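Local coordinates for protein putative reductase (PDB 5J6C) that binds flavin mononucleotide as a homodimeric nitroreductase and probably reduces nitro compounds, perhaps including the antibiotic metronidazole, at the flavin ring, at residues R40-V45 against G94-N99; E50-I55 against A100-V105; S86-K91 against K156-E161; S125-Q130 against I174-S179. One frame throughout, in Å; residues are numbered along the deposited sequence.

Contact 1 (R40-V45 against G94-N99); sequences RKYKDV and GFFLKN. With FMN (flavin mononucleotide), chain C.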
# COMPACT_ATOMS: atom_id res chain seq x y z
N ARG A 40 -16.31 10.77 -1.65
CA ARG A 40 -16.96 10.81 -0.34
C ARG A 40 -18.45 11.10 -0.45
O ARG A 40 -19.10 11.30 0.58
CB ARG A 40 -16.27 11.85 0.55
CG ARG A 40 -14.72 11.73 0.60
CD ARG A 40 -14.07 12.78 1.52
NE ARG A 40 -12.62 12.58 1.62
CZ ARG A 40 -11.75 12.91 0.67
NH1 ARG A 40 -12.19 13.46 -0.46
NH2 ARG A 40 -10.46 12.70 0.84
N LYS A 41 -19.00 11.16 -1.66
CA LYS A 41 -20.44 11.34 -1.87
C LYS A 41 -20.91 10.31 -2.90
O LYS A 41 -20.34 10.24 -4.00
CB LYS A 41 -20.76 12.77 -2.33
CG LYS A 41 -22.25 13.09 -2.45
CD LYS A 41 -22.50 14.52 -2.89
CE LYS A 41 -24.00 14.84 -2.97
NZ LYS A 41 -24.24 16.29 -3.19
N TYR A 42 -21.93 9.52 -2.55
CA TYR A 42 -22.29 8.33 -3.32
C TYR A 42 -23.76 8.32 -3.72
O TYR A 42 -24.63 8.84 -3.01
CB TYR A 42 -22.00 7.03 -2.53
CG TYR A 42 -20.62 7.02 -1.88
CD1 TYR A 42 -19.50 6.57 -2.58
CD2 TYR A 42 -20.45 7.46 -0.57
CE1 TYR A 42 -18.25 6.55 -1.98
CE2 TYR A 42 -19.19 7.45 0.03
CZ TYR A 42 -18.10 7.00 -0.68
OH TYR A 42 -16.86 7.00 -0.08
N LYS A 43 -24.04 7.70 -4.86
CA LYS A 43 -25.41 7.43 -5.24
C LYS A 43 -26.04 6.44 -4.25
O LYS A 43 -25.34 5.70 -3.55
CB LYS A 43 -25.49 6.89 -6.67
CG LYS A 43 -24.96 7.90 -7.68
CD LYS A 43 -25.32 7.57 -9.11
CE LYS A 43 -25.05 8.77 -10.00
NZ LYS A 43 -25.67 10.02 -9.42
N ASP A 44 -27.37 6.46 -4.18
CA ASP A 44 -28.11 5.63 -3.23
C ASP A 44 -28.37 4.27 -3.88
O ASP A 44 -29.50 3.88 -4.17
CB ASP A 44 -29.40 6.33 -2.81
CG ASP A 44 -30.18 5.54 -1.76
OD1 ASP A 44 -29.55 4.84 -0.95
OD2 ASP A 44 -31.43 5.63 -1.76
N VAL A 45 -27.28 3.54 -4.11
CA VAL A 45 -27.26 2.34 -4.93
C VAL A 45 -26.36 1.31 -4.26
O VAL A 45 -25.21 1.61 -3.94
CB VAL A 45 -26.76 2.64 -6.36
CG1 VAL A 45 -26.52 1.37 -7.14
CG2 VAL A 45 -27.75 3.52 -7.10
N GLY A 94 -14.33 10.27 8.86
CA GLY A 94 -15.17 9.26 8.24
C GLY A 94 -16.66 9.54 8.34
O GLY A 94 -17.46 8.62 8.19
N PHE A 95 -17.03 10.80 8.58
CA PHE A 95 -18.45 11.14 8.70
C PHE A 95 -19.24 10.72 7.46
O PHE A 95 -20.39 10.29 7.57
CB PHE A 95 -18.64 12.64 8.95
CG PHE A 95 -18.18 13.11 10.31
CD1 PHE A 95 -18.16 12.25 11.41
CD2 PHE A 95 -17.74 14.42 10.48
CE1 PHE A 95 -17.74 12.70 12.67
CE2 PHE A 95 -17.31 14.88 11.74
CZ PHE A 95 -17.30 14.03 12.83
N PHE A 96 -18.63 10.85 6.28
CA PHE A 96 -19.35 10.52 5.05
C PHE A 96 -19.70 9.05 4.98
O PHE A 96 -20.55 8.65 4.16
CB PHE A 96 -18.51 10.92 3.83
CG PHE A 96 -17.16 10.27 3.80
CD1 PHE A 96 -16.96 9.06 3.13
CD2 PHE A 96 -16.08 10.86 4.44
CE1 PHE A 96 -15.71 8.46 3.10
CE2 PHE A 96 -14.82 10.26 4.43
CZ PHE A 96 -14.63 9.06 3.75
N LEU A 97 -19.07 8.21 5.80
CA LEU A 97 -19.33 6.78 5.73
C LEU A 97 -20.80 6.47 5.99
O LEU A 97 -21.31 5.46 5.49
CB LEU A 97 -18.42 6.06 6.72
CG LEU A 97 -18.36 4.55 6.74
CD1 LEU A 97 -17.92 4.01 5.42
CD2 LEU A 97 -17.38 4.15 7.83
N LYS A 98 -21.50 7.33 6.73
CA LYS A 98 -22.91 7.09 7.00
C LYS A 98 -23.75 7.04 5.73
O LYS A 98 -24.83 6.43 5.74
CB LYS A 98 -23.46 8.16 7.95
CG LYS A 98 -23.55 9.56 7.34
CD LYS A 98 -23.92 10.58 8.41
CE LYS A 98 -23.68 11.99 7.92
NZ LYS A 98 -23.92 13.00 8.99
N ASN A 99 -23.29 7.67 4.65
CA ASN A 99 -24.03 7.73 3.39
C ASN A 99 -23.47 6.79 2.34
O ASN A 99 -23.89 6.88 1.17
CB ASN A 99 -24.03 9.15 2.84
CG ASN A 99 -24.82 10.08 3.71
OD1 ASN A 99 -25.87 9.70 4.23
ND2 ASN A 99 -24.32 11.30 3.89
N1 FMN C . -9.71 10.91 3.33
C2 FMN C . -10.65 11.22 4.30
O2 FMN C . -11.65 11.87 4.02
N3 FMN C . -10.49 10.80 5.60
C4 FMN C . -9.37 10.08 5.97
O4 FMN C . -9.20 9.71 7.13
C4A FMN C . -8.42 9.79 5.01
N5 FMN C . -7.31 9.07 5.40
C5A FMN C . -6.38 8.73 4.46
C6 FMN C . -5.26 8.00 4.86
C7 FMN C . -4.31 7.65 3.94
C7M FMN C . -3.12 6.85 4.38
C8 FMN C . -4.46 8.03 2.63
C8M FMN C . -3.42 7.63 1.64
C9 FMN C . -5.56 8.76 2.21
C9A FMN C . -6.53 9.11 3.14
N10 FMN C . -7.64 9.85 2.75
C10 FMN C . -8.59 10.19 3.69
C1' FMN C . -7.81 10.27 1.32
C2' FMN C . -6.92 11.47 0.98
O2' FMN C . -7.51 12.68 1.43
C3' FMN C . -6.66 11.52 -0.53
O3' FMN C . -6.19 10.26 -0.95
C4' FMN C . -5.64 12.59 -0.91
O4' FMN C . -6.14 13.86 -0.54
C5' FMN C . -5.36 12.55 -2.42
O5' FMN C . -6.55 12.88 -3.10
P FMN C . -7.22 11.83 -4.11
O1P FMN C . -7.27 10.47 -3.45
O2P FMN C . -8.63 12.26 -4.47
O3P FMN C . -6.34 11.76 -5.33
O HOH W 1 -23.36 9.97 -0.30

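Contact 2 (E50-I55 against A100-V105); sequences EKLDKI and APLAIV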
# COMPACT_ATOMS: atom_id res chain seq x y z
N GLU A 50 -21.44 -9.13 -7.52
CA GLU A 50 -20.39 -9.52 -8.46
C GLU A 50 -19.19 -8.58 -8.39
O GLU A 50 -18.06 -9.00 -8.65
CB GLU A 50 -20.98 -9.59 -9.87
CG GLU A 50 -19.99 -9.54 -11.00
CD GLU A 50 -19.77 -8.13 -11.53
OE1 GLU A 50 -20.76 -7.39 -11.69
OE2 GLU A 50 -18.60 -7.78 -11.80
N LYS A 51 -19.42 -7.30 -8.07
CA LYS A 51 -18.30 -6.36 -7.93
C LYS A 51 -17.64 -6.49 -6.57
O LYS A 51 -16.41 -6.47 -6.48
CB LYS A 51 -18.78 -4.93 -8.17
CG LYS A 51 -19.10 -4.62 -9.63
CD LYS A 51 -19.37 -3.13 -9.89
CE LYS A 51 -19.73 -2.92 -11.37
NZ LYS A 51 -19.86 -1.50 -11.82
N LEU A 52 -18.43 -6.63 -5.50
CA LEU A 52 -17.86 -6.93 -4.18
C LEU A 52 -16.92 -8.12 -4.26
O LEU A 52 -15.80 -8.07 -3.72
CB LEU A 52 -18.97 -7.20 -3.16
CG LEU A 52 -18.49 -7.62 -1.76
CD1 LEU A 52 -17.46 -6.62 -1.16
CD2 LEU A 52 -19.65 -7.83 -0.77
N ASP A 53 -17.35 -9.18 -4.95
CA ASP A 53 -16.57 -10.41 -5.01
C ASP A 53 -15.21 -10.17 -5.66
O ASP A 53 -14.19 -10.68 -5.18
CB ASP A 53 -17.34 -11.49 -5.76
CG ASP A 53 -18.49 -12.06 -4.95
OD1 ASP A 53 -18.54 -11.82 -3.72
OD2 ASP A 53 -19.35 -12.76 -5.54
N LYS A 54 -15.17 -9.40 -6.75
CA LYS A 54 -13.90 -9.12 -7.41
C LYS A 54 -13.01 -8.24 -6.53
O LYS A 54 -11.78 -8.41 -6.53
CB LYS A 54 -14.14 -8.48 -8.76
CG LYS A 54 -14.79 -9.40 -9.79
CD LYS A 54 -15.22 -8.61 -11.01
CE LYS A 54 -15.74 -9.51 -12.14
NZ LYS A 54 -16.33 -8.67 -13.21
N ILE A 55 -13.60 -7.31 -5.78
CA ILE A 55 -12.82 -6.48 -4.85
C ILE A 55 -12.18 -7.35 -3.77
O ILE A 55 -11.00 -7.17 -3.43
CB ILE A 55 -13.71 -5.39 -4.23
CG1 ILE A 55 -14.10 -4.35 -5.27
CG2 ILE A 55 -13.01 -4.74 -3.06
CD1 ILE A 55 -15.14 -3.37 -4.76
N ALA A 100 -22.56 5.94 2.70
CA ALA A 100 -21.95 5.01 1.76
C ALA A 100 -22.75 3.72 1.73
O ALA A 100 -23.36 3.34 2.74
CB ALA A 100 -20.50 4.71 2.17
N PRO A 101 -22.77 3.02 0.59
CA PRO A 101 -23.48 1.73 0.53
C PRO A 101 -22.65 0.57 1.03
O PRO A 101 -23.21 -0.48 1.35
CB PRO A 101 -23.80 1.57 -0.96
CG PRO A 101 -22.62 2.26 -1.64
CD PRO A 101 -22.24 3.42 -0.73
N LEU A 102 -21.33 0.73 1.09
CA LEU A 102 -20.45 -0.39 1.38
C LEU A 102 -19.20 0.13 2.07
O LEU A 102 -18.76 1.26 1.83
CB LEU A 102 -20.09 -1.13 0.09
CG LEU A 102 -19.10 -2.29 0.18
CD1 LEU A 102 -19.65 -3.36 1.12
CD2 LEU A 102 -18.81 -2.86 -1.21
N ALA A 103 -18.64 -0.70 2.94
CA ALA A 103 -17.35 -0.41 3.55
C ALA A 103 -16.63 -1.73 3.75
O ALA A 103 -17.26 -2.78 3.94
CB ALA A 103 -17.49 0.33 4.89
N ILE A 104 -15.30 -1.68 3.66
CA ILE A 104 -14.44 -2.80 4.04
C ILE A 104 -13.48 -2.28 5.10
O ILE A 104 -12.67 -1.39 4.83
CB ILE A 104 -13.67 -3.38 2.86
CG1 ILE A 104 -14.62 -3.84 1.75
CG2 ILE A 104 -12.79 -4.54 3.33
CD1 ILE A 104 -13.90 -4.35 0.56
N VAL A 105 -13.59 -2.83 6.31
CA VAL A 105 -12.66 -2.54 7.40
C VAL A 105 -11.49 -3.50 7.28
O VAL A 105 -11.69 -4.72 7.26
CB VAL A 105 -13.36 -2.66 8.76
CG1 VAL A 105 -12.41 -2.30 9.90
CG2 VAL A 105 -14.60 -1.79 8.78

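Contact 3 (S86-K91 against K156-E161); sequences SQCRTK and KYIREE. With FMN (flavin mononucleotide), chain C.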
# COMPACT_ATOMS: atom_id res chain seq x y z
N SER A 86 -19.21 5.60 11.03
CA SER A 86 -18.92 6.97 10.61
C SER A 86 -18.57 7.88 11.79
O SER A 86 -18.03 8.98 11.58
CB SER A 86 -20.12 7.57 9.87
OG SER A 86 -21.15 7.89 10.78
N GLN A 87 -18.87 7.44 13.01
CA GLN A 87 -18.54 8.17 14.23
C GLN A 87 -17.19 7.77 14.82
O GLN A 87 -16.88 8.18 15.95
CB GLN A 87 -19.64 7.95 15.28
CG GLN A 87 -20.85 8.85 15.15
CD GLN A 87 -20.52 10.30 15.46
OE1 GLN A 87 -20.41 11.13 14.55
NE2 GLN A 87 -20.35 10.62 16.74
N CYS A 88 -16.36 7.00 14.10
CA CYS A 88 -15.16 6.44 14.72
C CYS A 88 -14.13 7.50 15.05
O CYS A 88 -13.27 7.28 15.90
CB CYS A 88 -14.53 5.37 13.81
SG CYS A 88 -13.81 6.01 12.29
N ARG A 89 -14.18 8.65 14.38
CA ARG A 89 -13.37 9.81 14.72
C ARG A 89 -14.36 10.96 14.88
O ARG A 89 -14.85 11.52 13.89
CB ARG A 89 -12.32 10.06 13.66
CG ARG A 89 -11.30 8.92 13.59
CD ARG A 89 -10.49 8.93 12.29
NE ARG A 89 -9.81 10.19 12.08
CZ ARG A 89 -9.25 10.54 10.93
NH1 ARG A 89 -9.31 9.72 9.89
NH2 ARG A 89 -8.66 11.71 10.81
N THR A 90 -14.69 11.28 16.14
CA THR A 90 -15.73 12.26 16.42
C THR A 90 -15.38 13.64 15.90
O THR A 90 -16.27 14.47 15.74
CB THR A 90 -16.01 12.38 17.93
OG1 THR A 90 -14.82 12.85 18.60
CG2 THR A 90 -16.44 11.04 18.49
N LYS A 91 -14.10 13.90 15.64
CA LYS A 91 -13.70 15.21 15.16
C LYS A 91 -13.55 15.26 13.65
O LYS A 91 -13.08 16.27 13.12
CB LYS A 91 -12.42 15.65 15.87
CG LYS A 91 -12.64 15.75 17.40
CD LYS A 91 -11.54 16.52 18.14
CE LYS A 91 -11.53 16.18 19.64
NZ LYS A 91 -12.85 16.42 20.30
N LYS A 156 -9.93 1.10 19.04
CA LYS A 156 -10.71 0.47 20.11
C LYS A 156 -12.21 0.65 19.88
O LYS A 156 -12.99 -0.29 20.08
CB LYS A 156 -10.29 1.05 21.46
CG LYS A 156 -11.17 0.64 22.64
CD LYS A 156 -11.02 -0.84 22.91
CE LYS A 156 -11.71 -1.26 24.19
NZ LYS A 156 -11.52 -2.73 24.45
N TYR A 157 -12.63 1.84 19.45
CA TYR A 157 -14.04 2.06 19.15
C TYR A 157 -14.55 1.08 18.10
O TYR A 157 -15.61 0.46 18.27
CB TYR A 157 -14.24 3.50 18.70
CG TYR A 157 -15.65 3.81 18.30
CD1 TYR A 157 -16.61 4.14 19.25
CD2 TYR A 157 -16.04 3.77 16.96
CE1 TYR A 157 -17.92 4.42 18.88
CE2 TYR A 157 -17.34 4.05 16.58
CZ TYR A 157 -18.28 4.37 17.54
OH TYR A 157 -19.58 4.64 17.16
N ILE A 158 -13.79 0.89 17.01
CA ILE A 158 -14.25 0.02 15.93
C ILE A 158 -14.26 -1.44 16.38
O ILE A 158 -15.20 -2.18 16.08
CB ILE A 158 -13.39 0.24 14.67
CG1 ILE A 158 -13.63 1.66 14.14
CG2 ILE A 158 -13.74 -0.78 13.59
CD1 ILE A 158 -12.61 2.14 13.13
N ARG A 159 -13.23 -1.87 17.11
CA ARG A 159 -13.21 -3.26 17.58
C ARG A 159 -14.42 -3.56 18.46
O ARG A 159 -14.98 -4.66 18.40
CB ARG A 159 -11.92 -3.56 18.33
CG ARG A 159 -10.68 -3.64 17.45
CD ARG A 159 -9.50 -4.24 18.21
NE ARG A 159 -8.74 -3.25 18.98
CZ ARG A 159 -8.60 -3.26 20.31
NH1 ARG A 159 -9.16 -4.22 21.02
NH2 ARG A 159 -7.88 -2.31 20.92
N GLU A 160 -14.83 -2.60 19.30
CA GLU A 160 -16.05 -2.80 20.09
C GLU A 160 -17.27 -2.86 19.18
O GLU A 160 -18.19 -3.67 19.41
CB GLU A 160 -16.21 -1.67 21.11
CG GLU A 160 -15.14 -1.66 22.18
CD GLU A 160 -15.33 -2.78 23.21
OE1 GLU A 160 -16.45 -3.35 23.28
OE2 GLU A 160 -14.36 -3.07 23.96
N GLU A 161 -17.31 -2.02 18.15
CA GLU A 161 -18.47 -1.97 17.28
C GLU A 161 -18.60 -3.25 16.46
O GLU A 161 -19.72 -3.73 16.23
CB GLU A 161 -18.37 -0.74 16.37
CG GLU A 161 -19.54 -0.59 15.42
CD GLU A 161 -20.85 -0.46 16.17
OE1 GLU A 161 -20.87 0.23 17.22
OE2 GLU A 161 -21.85 -1.05 15.71
N1 FMN C . -9.71 10.91 3.33
C2 FMN C . -10.65 11.22 4.30
O2 FMN C . -11.65 11.87 4.02
N3 FMN C . -10.49 10.80 5.60
C4 FMN C . -9.37 10.08 5.97
O4 FMN C . -9.20 9.71 7.13
C4A FMN C . -8.42 9.79 5.01
N5 FMN C . -7.31 9.07 5.40
C5A FMN C . -6.38 8.73 4.46
C6 FMN C . -5.26 8.00 4.86
C7 FMN C . -4.31 7.65 3.94
C7M FMN C . -3.12 6.85 4.38
C8 FMN C . -4.46 8.03 2.63
C8M FMN C . -3.42 7.63 1.64
C9 FMN C . -5.56 8.76 2.21
C9A FMN C . -6.53 9.11 3.14
N10 FMN C . -7.64 9.85 2.75
C10 FMN C . -8.59 10.19 3.69
C1' FMN C . -7.81 10.27 1.32
C2' FMN C . -6.92 11.47 0.98
O2' FMN C . -7.51 12.68 1.43
C3' FMN C . -6.66 11.52 -0.53
O3' FMN C . -6.19 10.26 -0.95
C4' FMN C . -5.64 12.59 -0.91
O4' FMN C . -6.14 13.86 -0.54
C5' FMN C . -5.36 12.55 -2.42
O5' FMN C . -6.55 12.88 -3.10
P FMN C . -7.22 11.83 -4.11
O1P FMN C . -7.27 10.47 -3.45
O2P FMN C . -8.63 12.26 -4.47
O3P FMN C . -6.34 11.76 -5.33

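Contact 4 (S125-Q130 against I174-S179); sequences SYIQLQ and ISIGYS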
# COMPACT_ATOMS: atom_id res chain seq x y z
N SER A 125 -4.90 -0.80 -0.69
CA SER A 125 -4.67 -0.18 -1.98
C SER A 125 -5.18 -1.07 -3.10
O SER A 125 -5.77 -0.57 -4.06
CB SER A 125 -3.18 0.14 -2.16
OG SER A 125 -2.47 -0.99 -2.64
N TYR A 126 -5.00 -2.39 -2.98
CA TYR A 126 -5.57 -3.30 -3.97
C TYR A 126 -7.09 -3.18 -4.01
O TYR A 126 -7.69 -3.21 -5.08
CB TYR A 126 -5.13 -4.75 -3.70
CG TYR A 126 -3.73 -5.13 -4.19
CD1 TYR A 126 -2.73 -4.17 -4.36
CD2 TYR A 126 -3.42 -6.45 -4.51
CE1 TYR A 126 -1.45 -4.51 -4.80
CE2 TYR A 126 -2.13 -6.80 -4.97
CZ TYR A 126 -1.16 -5.82 -5.11
OH TYR A 126 0.11 -6.15 -5.56
N ILE A 127 -7.71 -3.00 -2.84
CA ILE A 127 -9.17 -2.83 -2.79
C ILE A 127 -9.58 -1.58 -3.55
O ILE A 127 -10.46 -1.62 -4.42
CB ILE A 127 -9.64 -2.81 -1.31
CG1 ILE A 127 -9.67 -4.24 -0.76
CG2 ILE A 127 -11.00 -2.12 -1.15
CD1 ILE A 127 -9.76 -4.35 0.78
N GLN A 128 -8.92 -0.46 -3.28
CA GLN A 128 -9.26 0.80 -3.94
C GLN A 128 -9.03 0.73 -5.44
O GLN A 128 -9.82 1.28 -6.21
CB GLN A 128 -8.47 1.94 -3.32
CG GLN A 128 -8.87 2.21 -1.87
CD GLN A 128 -8.45 3.59 -1.40
OE1 GLN A 128 -7.33 3.79 -0.92
NE2 GLN A 128 -9.34 4.58 -1.59
N LEU A 129 -7.96 0.06 -5.89
CA LEU A 129 -7.70 -0.02 -7.33
C LEU A 129 -8.73 -0.91 -8.02
O LEU A 129 -9.22 -0.56 -9.10
CB LEU A 129 -6.28 -0.54 -7.59
CG LEU A 129 -5.15 0.45 -7.26
CD1 LEU A 129 -3.75 -0.08 -7.62
CD2 LEU A 129 -5.42 1.79 -7.94
N GLN A 130 -9.08 -2.05 -7.43
CA GLN A 130 -10.08 -2.90 -8.04
C GLN A 130 -11.46 -2.24 -8.03
O GLN A 130 -12.20 -2.35 -9.02
CB GLN A 130 -10.12 -4.26 -7.35
CG GLN A 130 -11.18 -5.20 -7.91
CD GLN A 130 -10.89 -5.65 -9.33
OE1 GLN A 130 -10.19 -6.64 -9.55
NE2 GLN A 130 -11.44 -4.94 -10.31
N ILE A 174 -12.29 1.33 4.21
CA ILE A 174 -12.48 1.76 2.83
C ILE A 174 -13.98 1.83 2.58
O ILE A 174 -14.67 0.81 2.61
CB ILE A 174 -11.82 0.82 1.81
CG1 ILE A 174 -10.34 0.59 2.13
CG2 ILE A 174 -11.96 1.39 0.40
CD1 ILE A 174 -9.48 1.82 1.93
N SER A 175 -14.50 3.04 2.35
CA SER A 175 -15.89 3.21 1.93
C SER A 175 -15.95 3.13 0.41
O SER A 175 -15.08 3.67 -0.28
CB SER A 175 -16.46 4.55 2.39
OG SER A 175 -15.89 5.60 1.66
N ILE A 176 -16.97 2.45 -0.10
CA ILE A 176 -17.06 2.08 -1.51
C ILE A 176 -18.48 2.35 -2.00
O ILE A 176 -19.44 2.16 -1.26
CB ILE A 176 -16.67 0.59 -1.72
CG1 ILE A 176 -15.28 0.30 -1.13
CG2 ILE A 176 -16.76 0.18 -3.21
CD1 ILE A 176 -14.88 -1.17 -1.21
N GLY A 177 -18.61 2.79 -3.25
CA GLY A 177 -19.92 2.98 -3.84
C GLY A 177 -19.80 3.74 -5.14
O GLY A 177 -18.71 4.15 -5.55
N TYR A 178 -20.96 3.91 -5.79
CA TYR A 178 -21.02 4.67 -7.03
C TYR A 178 -20.95 6.16 -6.74
O TYR A 178 -21.67 6.67 -5.87
CB TYR A 178 -22.29 4.33 -7.81
CG TYR A 178 -22.24 2.95 -8.40
CD1 TYR A 178 -22.82 1.86 -7.75
CD2 TYR A 178 -21.58 2.72 -9.60
CE1 TYR A 178 -22.75 0.58 -8.29
CE2 TYR A 178 -21.51 1.45 -10.15
CZ TYR A 178 -22.10 0.38 -9.49
OH TYR A 178 -22.03 -0.88 -10.04
N SER A 179 -20.07 6.85 -7.45
CA SER A 179 -19.77 8.24 -7.13
C SER A 179 -20.95 9.15 -7.45
O SER A 179 -21.62 9.01 -8.47
CB SER A 179 -18.54 8.71 -7.91
OG SER A 179 -18.40 10.11 -7.80

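Contact 1 (R40-V45 against G94-N99)
R40 and F96 bring the two backbones nearest, their CA atoms 5.9 Å apart, where an irregular stretch passes over the short 3-10 turn 95-99; no backbone hydrogen bond joins the segments. The R40 side chain is laid across the phenyl ring of F96. Its CB sits over one ring face, 3.9 Å from the ring centroid and 19° off the normal, a CH-pi contact, and the extended chain from CG to NE runs on past CE2. The chi1 of F96, 57°, sets the ring between its own backbone N and carbonyl carbon, a rotation that presents this face to CB of R40. The guanidinium stands almost perpendicular to the ring, 82° between planes. It turns an edge to the flavin: NE of R40 donates to O2 of FMN at 2.7 Å in a nearly straight bond, and NH2 of R40 reaches N1 of FMN at 3.2 Å. Two donors on neighbouring acceptors fix the guanidinium, and its charge would probably stabilise negative charge at N1 and O2 of the reduced flavin. Y42 approaches the F96 ring obliquely near CE1 and CD1, OH of Y42 3.7 Å from CE1 of F96, while that hydroxyl is probably hydrogen-bonded to OG of S175. At the N99 end a water accepts from N of Y42 and donates weakly to O of N99. An arginine whose aliphatic start rests on an aromatic ring and whose guanidinium binds the pyrimidine end of the isoalloxazine belongs to the FMN site of the nitroreductase fold.

Contact 2 (E50-I55 against A100-V105)
L52 and L102 meet through one methyl each, on a helix and a strand that keep the CA atoms of L52 and L102 9.0 Å apart. Early on helix 49-60, E50 faces the far side and is tied along the helix by a salt bridge, NZ of K54 to OE2 of E50 at 2.8 Å. K51 likewise leaves the interface, giving its NZ to the O of L134 and the OH of Y178. L52 is the first residue to cross: its CG lies anti to the backbone N (chi1 176°), which carries CD1 out to CD2 of L102, 4.0 Å away, the two chains meeting at a slant. V75 of the edge strand 71-76 touches both leucines. This is helix-on-sheet packing of the alpha+beta nitroreductase fold, in which helix 49-60 lies against the antiparallel sheet and strand 102-109 is one of the two inner strands. D53, pointing elsewhere, pairs with K49. One turn beyond L52 comes I55, buried and directed at the strand; its CG2 branch touches CD1 of I104 at 3.7 Å. The extended chi2 of I104, 177°, puts that terminal methyl at the end of its reach from the sheet, and I127 of helix 116-133 packs on both isoleucines.

Contact 3 (S86-K91 against K156-E161)
C88 and Y157 make the closest approach between 86-91 and 156-161, and it is apolar. CD2 of the tyrosine ring lies 3.6 Å from CA of C88, with CB of C88 only slightly farther. CB of C88 also rests on the tip of I158, 3.8 Å from its CD1, and thus meets two helix side chains from directions roughly at right angles. At the outer end CB of Q87 touches OH of Y157, the carbonyl O of Q87 stands over one face of the tyrosine ring near the rim, and that ring also stacks with Y148. Among the polar interactions, the OH of Y157 is hydrogen-bonded to the carbonyl of N84. Along the helix, NZ of K156 meets OE2 of E160 at 2.9 Å in a salt bridge that uses the anti lone pair. The third kind belongs to the cofactor: R89 bends at chi3 (57°) and offers NH1 to O4 of FMN, 2.8 Å away, with a bent N-H...O angle of 138°. The chemistry is thus divided: apolar packing joins Q87 and C88 to the helix, while the next residue, R89, brings a cationic donor to O4, probably drawing electron density towards the flavin pyrimidine.

Contact 4 (S125-Q130 against I174-S179)
I127 and I174 form the close-packed part of this contact, where helix 116-133 lies on strand 168-177 and the axes of 125-130 and 174-177 approach to 9.8 Å, 12° from parallel. The CG2 methyl of I127 touches two strand residues, CG2 of I174 at 4.0 Å and CD1 of I176 at the same distance. It approaches I174 at a slant and I176 almost at a right angle. With chi1 of I127 at -78°, CG2 rather than the longer CG1 branch faces these isoleucines. Q128 adds the neighbouring patch by its aliphatic part: CG of Q128 lies 3.9 Å from CD1 of I174. The bent chi2 of I174, -69°, brings CD1 alongside CG and CD of Q128. NE2 of Q128 is hydrogen-bonded to OG of S138 on the adjoining strand 137-142, and W140 covers both Q128 and I174.

The contact is looser toward the strand's end. I176 meets the helix by a single methyl, and beyond G177 the chain parts from it, with Y178 and S179 partly exposed and the OH of Y178 bonded to E48. The helix face turned from the strand is not solvent but the dimer interface: S125 is hydrogen-bonded to S125 of the second subunit, and L129 packs on Y126 of that subunit. The helix is therefore gripped by apolar methyls on its sheet side and by the partner chain on another, a buried arrangement almost wholly nonpolar toward the strand, the NE2 of its one amide being bound by a serine.

From the N terminus, the stretch after helix 30-34 enters contact 1, which closes on 94-99 nearly fifty residues later. Contact 2 opens inside that loop, at 50-55, and closes just beyond it at 100-105, so the two cross. Contact 3 opens at 86-91, within both, and runs on to helix 154-162, crossing each. Contact 4 starts at 125-130, after contacts 1 and 2 have closed, and crosses contact 3. Contacts 2 and 4 set two helices on neighbouring strands, 102-109 and 168-177, with their centres about 7 Å apart. Contacts 1 and 3 meet through F95 and share FMN, while a backbone hydrogen bond between K43 and Y178 joins contact 1 to contact 4.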